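Local structure of putative Zn-dependent Alcohol Dehydrogenase (Rhodobacter sphaeroides, 3IV6) at residues N232-E244 against A248-R259. The protein binds S-adenosylmethionine in a Rossmann-like fold and is probably a methyltransferase, although it was named as a putative alcohol dehydrogenase. Sequence-based numbering, arbitrary orientation.
Sequences NARGYVTLEKAVE and APNTMLYQFSRR
Glu240 and Lys241 both face Gln255, the signature of a classic beta bulge, in the antiparallel hairpin of strands 237-244 and 251-258 that closes one edge of the sheet, whose strand order 3-2-1-4-5-7-6 is that of class I SAM-dependent methyltransferases. Gln255 O takes Lys241 N at 3.3 Å and, more weakly, Glu240 N, whereas Gln255 N returns a nearly straight bond to Lys241 O (174°). The extra residue turns the Glu240 side chain toward the partner strand. There Gln255, with CG anti to its N (chi1 168°) and an extended chain, sends NE2 to Glu240 OE1 at 2.9 Å; the acceptor lies in the amide plane and is met nearly along its C-O axis, with carboxylate and amide planes 85° apart. A leucine here would probably leave Glu240 OE1 without its N-H mate and the carboxylate less firmly fixed in rotation. The other oxygen, Glu240 OE2, forms a salt bridge, weak as a hydrogen bond, with Arg259 NH1 at 3.1 Å; Arg259 NE reaches Ser141 O. On the other face Leu239 CD1 approaches Tyr254 at the ring edge and lies 4.0 Å from its CB, while Tyr254 OH bonds Asp219. Val237 CG1 comes within 4.2 Å of Phe256 CD1, both side chains packing on Leu136 of helix 125-139. In the loop before strand 237-244, one water accepts from both Arg234 N and Arg258 NE and donates to Gly235 O at 2.7 Å.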
ATOM      1  N   ASN A 232      -0.134  15.395 -11.777  1.00 43.10           N
ATOM      2  CA  ASN A 232       0.324  16.773 -11.805  1.00 50.15           C
ATOM      3  C   ASN A 232      -0.776  17.718 -12.239  1.00 53.09           C
ATOM      4  O   ASN A 232      -0.554  18.910 -12.511  1.00 50.91           O
ATOM      5  CB  ASN A 232       1.549  16.895 -12.687  1.00 46.24           C
ATOM      6  CG  ASN A 232       2.735  16.234 -12.069  1.00 46.89           C
ATOM      7  OD1 ASN A 232       3.515  16.876 -11.357  1.00 48.02           O
ATOM      8  ND2 ASN A 232       2.848  14.919 -12.274  1.00 40.11           N
ATOM      9  N   ALA A 233      -1.978  17.165 -12.262  1.00 50.62           N
ATOM     10  CA  ALA A 233      -3.137  17.888 -12.733  1.00 57.61           C
ATOM     11  C   ALA A 233      -3.409  19.076 -11.826  1.00 63.48           C
ATOM     12  O   ALA A 233      -4.062  20.036 -12.243  1.00 66.47           O
ATOM     13  CB  ALA A 233      -4.361  16.968 -12.813  1.00 46.47           C
ATOM     14  N   ARG A 234      -2.916  19.028 -10.590  1.00 55.49           N
ATOM     15  CA  ARG A 234      -3.209  20.116  -9.664  1.00 50.85           C
ATOM     16  C   ARG A 234      -1.946  20.752  -9.088  1.00 49.70           C
ATOM     17  O   ARG A 234      -1.894  21.100  -7.918  1.00 50.53           O
ATOM     18  CB  ARG A 234      -4.225  19.686  -8.587  1.00 48.73           C
ATOM     19  CG  ARG A 234      -5.518  19.056  -9.184  1.00 66.69           C
ATOM     20  CD  ARG A 234      -6.789  19.217  -8.316  1.00 88.24           C
ATOM     21  NE  ARG A 234      -7.090  18.076  -7.433  1.00 94.88           N
ATOM     22  CZ  ARG A 234      -8.086  17.197  -7.612  1.00 93.47           C
ATOM     23  NH1 ARG A 234      -8.902  17.293  -8.660  1.00 96.79           N
ATOM     24  NH2 ARG A 234      -8.273  16.213  -6.734  1.00 71.76           N
ATOM     25  N   GLY A 235      -0.939  20.945  -9.934  1.00 49.07           N
ATOM     26  CA  GLY A 235       0.315  21.513  -9.478  1.00 43.50           C
ATOM     27  C   GLY A 235       1.405  20.509  -9.736  1.00 52.04           C
ATOM     28  O   GLY A 235       1.134  19.315  -9.826  1.00 53.03           O
ATOM     29  N   TYR A 236       2.639  20.963  -9.872  1.00 51.68           N
ATOM     30  CA  TYR A 236       3.680  20.034 -10.266  1.00 49.75           C
ATOM     31  C   TYR A 236       4.405  19.402  -9.088  1.00 47.66           C
ATOM     32  O   TYR A 236       4.729  20.066  -8.086  1.00 49.00           O
ATOM     33  CB  TYR A 236       4.644  20.698 -11.235  1.00 58.24           C
ATOM     34  CG  TYR A 236       4.064  20.889 -12.628  1.00 62.70           C
ATOM     35  CD1 TYR A 236       3.785  19.792 -13.439  1.00 64.99           C
ATOM     36  CD2 TYR A 236       3.806  22.161 -13.136  1.00 60.41           C
ATOM     37  CE1 TYR A 236       3.253  19.951 -14.715  1.00 68.57           C
ATOM     38  CE2 TYR A 236       3.279  22.331 -14.405  1.00 64.32           C
ATOM     39  CZ  TYR A 236       3.000  21.220 -15.197  1.00 77.41           C
ATOM     40  OH  TYR A 236       2.474  21.363 -16.477  1.00 79.79           O
ATOM     41  N   VAL A 237       4.651  18.104  -9.239  1.00 40.52           N
ATOM     42  CA  VAL A 237       5.210  17.239  -8.201  1.00 30.94           C
ATOM     43  C   VAL A 237       6.725  17.162  -8.252  1.00 31.83           C
ATOM     44  O   VAL A 237       7.327  17.228  -9.318  1.00 33.32           O
ATOM     45  CB  VAL A 237       4.641  15.833  -8.401  1.00 34.46           C
ATOM     46  CG1 VAL A 237       5.424  14.787  -7.644  1.00 26.44           C
ATOM     47  CG2 VAL A 237       3.148  15.815  -8.070  1.00 33.49           C
ATOM     48  N   THR A 238       7.348  16.999  -7.096  1.00 34.11           N
ATOM     49  CA  THR A 238       8.798  17.055  -6.997  1.00 32.52           C
ATOM     50  C   THR A 238       9.298  15.818  -6.274  1.00 36.44           C
ATOM     51  O   THR A 238       8.942  15.576  -5.136  1.00 40.18           O
ATOM     52  CB  THR A 238       9.213  18.280  -6.170  1.00 39.31           C
ATOM     53  OG1 THR A 238       8.730  19.475  -6.806  1.00 45.47           O
ATOM     54  CG2 THR A 238      10.725  18.333  -5.949  1.00 31.56           C
ATOM     55  N   LEU A 239      10.145  15.024  -6.902  1.00 35.46           N
ATOM     56  CA  LEU A 239      10.697  13.909  -6.155  1.00 34.35           C
ATOM     57  C   LEU A 239      11.967  14.345  -5.390  1.00 39.92           C
ATOM     58  O   LEU A 239      13.044  14.521  -5.979  1.00 40.58           O
ATOM     59  CB  LEU A 239      10.946  12.713  -7.065  1.00 26.98           C
ATOM     60  CG  LEU A 239      11.575  11.519  -6.347  1.00 30.48           C
ATOM     61  CD1 LEU A 239      10.729  10.956  -5.206  1.00 27.94           C
ATOM     62  CD2 LEU A 239      11.975  10.409  -7.320  1.00 29.25           C
ATOM     63  N   GLU A 240      11.815  14.528  -4.084  1.00 33.36           N
ATOM     64  CA  GLU A 240      12.885  14.993  -3.224  1.00 31.63           C
ATOM     65  C   GLU A 240      13.929  13.941  -2.967  1.00 37.03           C
ATOM     66  O   GLU A 240      15.120  14.243  -2.872  1.00 44.23           O
ATOM     67  CB  GLU A 240      12.314  15.438  -1.894  1.00 35.87           C
ATOM     68  CG  GLU A 240      11.337  16.605  -2.071  1.00 43.24           C
ATOM     69  CD  GLU A 240      10.541  16.952  -0.849  1.00 35.83           C
ATOM     70  OE1 GLU A 240      10.927  16.601   0.267  1.00 42.13           O
ATOM     71  OE2 GLU A 240       9.511  17.592  -1.013  1.00 44.33           O
ATOM     72  N   LYS A 241      13.508  12.696  -2.839  1.00 35.86           N
ATOM     73  CA  LYS A 241      14.488  11.622  -2.720  1.00 35.21           C
ATOM     74  C   LYS A 241      13.902  10.248  -2.863  1.00 32.87           C
ATOM     75  O   LYS A 241      12.683  10.077  -2.920  1.00 36.61           O
ATOM     76  CB  LYS A 241      15.381  11.746  -1.466  1.00 39.78           C
ATOM     77  CG  LYS A 241      14.715  11.580  -0.127  1.00 38.32           C
ATOM     78  CD  LYS A 241      15.751  11.625   0.980  1.00 34.08           C
ATOM     79  CE  LYS A 241      15.132  11.502   2.356  1.00 43.42           C
ATOM     80  NZ  LYS A 241      16.158  11.187   3.415  1.00 55.31           N
ATOM     81  N   ALA A 242      14.791   9.271  -2.928  1.00 33.96           N
ATOM     82  CA  ALA A 242      14.405   7.902  -3.199  1.00 33.56           C
ATOM     83  C   ALA A 242      15.464   7.005  -2.607  1.00 30.40           C
ATOM     84  O   ALA A 242      16.582   7.001  -3.065  1.00 37.12           O
ATOM     85  CB  ALA A 242      14.306   7.689  -4.678  1.00 28.29           C
ATOM     86  N   VAL A 243      15.120   6.236  -1.595  1.00 25.05           N
ATOM     87  CA  VAL A 243      16.129   5.430  -0.944  1.00 32.84           C
ATOM     88  C   VAL A 243      15.834   3.915  -0.922  1.00 34.63           C
ATOM     89  O   VAL A 243      14.742   3.502  -0.574  1.00 32.15           O
ATOM     90  CB  VAL A 243      16.299   5.949   0.479  1.00 29.33           C
ATOM     91  CG1 VAL A 243      17.390   5.195   1.194  1.00 28.70           C
ATOM     92  CG2 VAL A 243      16.626   7.385   0.385  1.00 30.36           C
ATOM     93  N   GLU A 244      16.827   3.115  -1.298  1.00 32.95           N
ATOM     94  CA  GLU A 244      16.696   1.663  -1.261  1.00 39.75           C
ATOM     95  C   GLU A 244      16.744   1.142   0.171  1.00 37.24           C
ATOM     96  O   GLU A 244      17.734   1.333   0.878  1.00 35.56           O
ATOM     97  CB  GLU A 244      17.794   1.006  -2.098  1.00 46.79           C
ATOM     98  CG  GLU A 244      19.206   1.329  -1.635  1.00 68.31           C
ATOM     99  CD  GLU A 244      20.265   0.602  -2.442  1.00 93.19           C
ATOM    100  OE1 GLU A 244      21.371   1.157  -2.609  1.00 91.08           O
ATOM    101  OE2 GLU A 244      19.990  -0.523  -2.908  1.00 90.14           O
ATOM    102  N   ALA A 248      13.664  -4.721   3.630  1.00 39.13           N
ATOM    103  CA  ALA A 248      12.607  -5.148   2.720  1.00 33.60           C
ATOM    104  C   ALA A 248      13.175  -5.526   1.355  1.00 32.67           C
ATOM    105  O   ALA A 248      14.325  -5.218   1.044  1.00 32.05           O
ATOM    106  CB  ALA A 248      11.558  -4.057   2.577  1.00 35.75           C
ATOM    107  N   PRO A 249      12.360  -6.196   0.547  1.00 43.08           N
ATOM    108  CA  PRO A 249      12.850  -6.849  -0.672  1.00 42.08           C
ATOM    109  C   PRO A 249      12.868  -5.893  -1.859  1.00 38.04           C
ATOM    110  O   PRO A 249      11.812  -5.570  -2.406  1.00 42.71           O
ATOM    111  CB  PRO A 249      11.822  -7.958  -0.905  1.00 46.30           C
ATOM    112  CG  PRO A 249      11.307  -8.276   0.453  1.00 45.86           C
ATOM    113  CD  PRO A 249      11.297  -6.975   1.205  1.00 50.00           C
ATOM    114  N   ASN A 250      14.058  -5.447  -2.249  1.00 34.01           N
ATOM    115  CA  ASN A 250      14.200  -4.517  -3.362  1.00 34.49           C
ATOM    116  C   ASN A 250      13.173  -3.391  -3.307  1.00 33.25           C
ATOM    117  O   ASN A 250      12.481  -3.121  -4.289  1.00 30.73           O
ATOM    118  CB  ASN A 250      14.098  -5.258  -4.696  1.00 36.87           C
ATOM    119  CG  ASN A 250      14.786  -4.519  -5.828  1.00 49.98           C
ATOM    120  OD1 ASN A 250      15.880  -3.980  -5.658  1.00 49.33           O
ATOM    121  ND2 ASN A 250      14.146  -4.488  -6.990  1.00 44.90           N
ATOM    122  N   THR A 251      13.079  -2.737  -2.154  1.00 31.38           N
ATOM    123  CA  THR A 251      11.988  -1.809  -1.886  1.00 28.66           C
ATOM    124  C   THR A 251      12.497  -0.376  -1.772  1.00 28.80           C
ATOM    125  O   THR A 251      13.253  -0.047  -0.858  1.00 30.91           O
ATOM    126  CB  THR A 251      11.236  -2.180  -0.594  1.00 33.08           C
ATOM    127  OG1 THR A 251      10.371  -3.296  -0.845  1.00 31.95           O
ATOM    128  CG2 THR A 251      10.407  -1.003  -0.102  1.00 27.39           C
HETATM  129  N   MSE A 252      12.078   0.472  -2.706  1.00 25.48           N
HETATM  130  CA  MSE A 252      12.503   1.866  -2.721  1.00 25.33           C
HETATM  131  C   MSE A 252      11.483   2.761  -2.027  1.00 27.67           C
HETATM  132  O   MSE A 252      10.284   2.676  -2.294  1.00 26.30           O
HETATM  133  CB  MSE A 252      12.729   2.341  -4.157  1.00 26.11           C
HETATM  134  CG  MSE A 252      13.316   3.740  -4.264  1.00 34.33           C
HETATM  135 SE   MSE A 252      15.230   3.725  -4.636  0.63 45.08          SE
HETATM  136  CE  MSE A 252      15.221   2.598  -6.227  1.00 30.33           C
ATOM    137  N   LEU A 253      11.967   3.620  -1.134  1.00 29.82           N
ATOM    138  CA  LEU A 253      11.116   4.610  -0.484  1.00 24.43           C
ATOM    139  C   LEU A 253      11.240   5.971  -1.161  1.00 23.30           C
ATOM    140  O   LEU A 253      12.344   6.461  -1.396  1.00 26.18           O
ATOM    141  CB  LEU A 253      11.469   4.726   1.000  1.00 26.16           C
ATOM    142  CG  LEU A 253      10.835   5.895   1.757  1.00 24.68           C
ATOM    143  CD1 LEU A 253       9.324   5.895   1.579  1.00 22.44           C
ATOM    144  CD2 LEU A 253      11.204   5.843   3.232  1.00 18.10           C
ATOM    145  N   TYR A 254      10.098   6.578  -1.471  1.00 24.14           N
ATOM    146  CA  TYR A 254      10.069   7.794  -2.289  1.00 28.31           C
ATOM    147  C   TYR A 254       9.442   8.890  -1.507  1.00 28.28           C
ATOM    148  O   TYR A 254       8.317   8.722  -1.024  1.00 29.50           O
ATOM    149  CB  TYR A 254       9.196   7.629  -3.542  1.00 24.02           C
ATOM    150  CG  TYR A 254       9.697   6.583  -4.459  1.00 23.43           C
ATOM    151  CD1 TYR A 254      10.421   6.927  -5.598  1.00 23.56           C
ATOM    152  CD2 TYR A 254       9.483   5.238  -4.180  1.00 22.54           C
ATOM    153  CE1 TYR A 254      10.904   5.963  -6.458  1.00 24.92           C
ATOM    154  CE2 TYR A 254       9.971   4.238  -5.043  1.00 26.67           C
ATOM    155  CZ  TYR A 254      10.691   4.615  -6.185  1.00 30.62           C
ATOM    156  OH  TYR A 254      11.206   3.678  -7.046  1.00 31.14           O
ATOM    157  N   GLN A 255      10.151  10.016  -1.422  1.00 29.34           N
ATOM    158  CA  GLN A 255       9.680  11.197  -0.708  1.00 25.82           C
ATOM    159  C   GLN A 255       9.403  12.267  -1.747  1.00 25.92           C
ATOM    160  O   GLN A 255      10.270  12.620  -2.547  1.00 28.06           O
ATOM    161  CB  GLN A 255      10.724  11.649   0.315  1.00 22.88           C
ATOM    162  CG  GLN A 255      10.469  13.026   0.915  1.00 23.62           C
ATOM    163  CD  GLN A 255      11.421  13.332   2.053  1.00 27.48           C
ATOM    164  OE1 GLN A 255      11.693  12.474   2.887  1.00 27.55           O
ATOM    165  NE2 GLN A 255      11.941  14.560   2.091  1.00 30.19           N
ATOM    166  N   PHE A 256       8.175  12.753  -1.764  1.00 22.82           N
ATOM    167  CA  PHE A 256       7.755  13.719  -2.774  1.00 22.01           C
ATOM    168  C   PHE A 256       6.718  14.719  -2.256  1.00 26.80           C
ATOM    169  O   PHE A 256       6.105  14.549  -1.194  1.00 27.43           O
ATOM    170  CB  PHE A 256       7.255  13.018  -4.057  1.00 23.43           C
ATOM    171  CG  PHE A 256       6.049  12.089  -3.866  1.00 25.69           C
ATOM    172  CD1 PHE A 256       4.754  12.524  -4.178  1.00 28.70           C
ATOM    173  CD2 PHE A 256       6.191  10.778  -3.404  1.00 27.02           C
ATOM    174  CE1 PHE A 256       3.623  11.675  -4.045  1.00 21.89           C
ATOM    175  CE2 PHE A 256       5.059   9.942  -3.260  1.00 22.18           C
ATOM    176  CZ  PHE A 256       3.794  10.395  -3.594  1.00 20.75           C
ATOM    177  N   SER A 257       6.505  15.762  -3.033  1.00 29.71           N
ATOM    178  CA  SER A 257       5.650  16.844  -2.588  1.00 34.05           C
ATOM    179  C   SER A 257       5.281  17.661  -3.805  1.00 32.96           C
ATOM    180  O   SER A 257       5.840  17.417  -4.879  1.00 33.65           O
ATOM    181  CB  SER A 257       6.432  17.713  -1.627  1.00 31.77           C
ATOM    182  OG  SER A 257       7.580  18.145  -2.304  1.00 33.05           O
ATOM    183  N   ARG A 258       4.324  18.582  -3.657  1.00 27.56           N
ATOM    184  CA  ARG A 258       4.076  19.559  -4.694  1.00 38.57           C
ATOM    185  C   ARG A 258       3.874  20.882  -4.003  1.00 45.17           C
ATOM    186  O   ARG A 258       3.021  20.990  -3.130  1.00 51.07           O
ATOM    187  CB  ARG A 258       2.881  19.195  -5.594  1.00 34.25           C
ATOM    188  CG  ARG A 258       1.558  19.167  -4.896  1.00 39.41           C
ATOM    189  CD  ARG A 258       0.490  19.771  -5.754  1.00 42.02           C
ATOM    190  NE  ARG A 258      -0.632  18.852  -5.982  1.00 44.46           N
ATOM    191  CZ  ARG A 258      -1.629  18.628  -5.119  1.00 41.75           C
ATOM    192  NH1 ARG A 258      -2.603  17.783  -5.457  1.00 39.92           N
ATOM    193  NH2 ARG A 258      -1.652  19.233  -3.923  1.00 38.64           N
ATOM    194  N   ARG A 259       4.663  21.884  -4.370  1.00 47.71           N
ATOM    195  CA  ARG A 259       4.499  23.203  -3.761  1.00 63.88           C
ATOM    196  C   ARG A 259       4.615  24.275  -4.827  1.00 66.99           C
ATOM    197  O   ARG A 259       5.104  23.992  -5.920  1.00 69.19           O
ATOM    198  CB  ARG A 259       5.536  23.427  -2.644  1.00 63.16           C
ATOM    199  CG  ARG A 259       5.686  22.268  -1.637  1.00 49.64           C
ATOM    200  CD  ARG A 259       6.779  22.547  -0.586  1.00 55.88           C
ATOM    201  NE  ARG A 259       6.792  21.562   0.500  1.00 55.90           N
ATOM    202  CZ  ARG A 259       7.704  20.599   0.656  1.00 57.80           C
ATOM    203  NH1 ARG A 259       8.700  20.484  -0.210  1.00 60.54           N
ATOM    204  NH2 ARG A 259       7.625  19.744   1.676  1.00 53.76           N
TER
HETATM  205  O   HOH W   1      -0.917  17.806  -8.825  1.00 37.25           O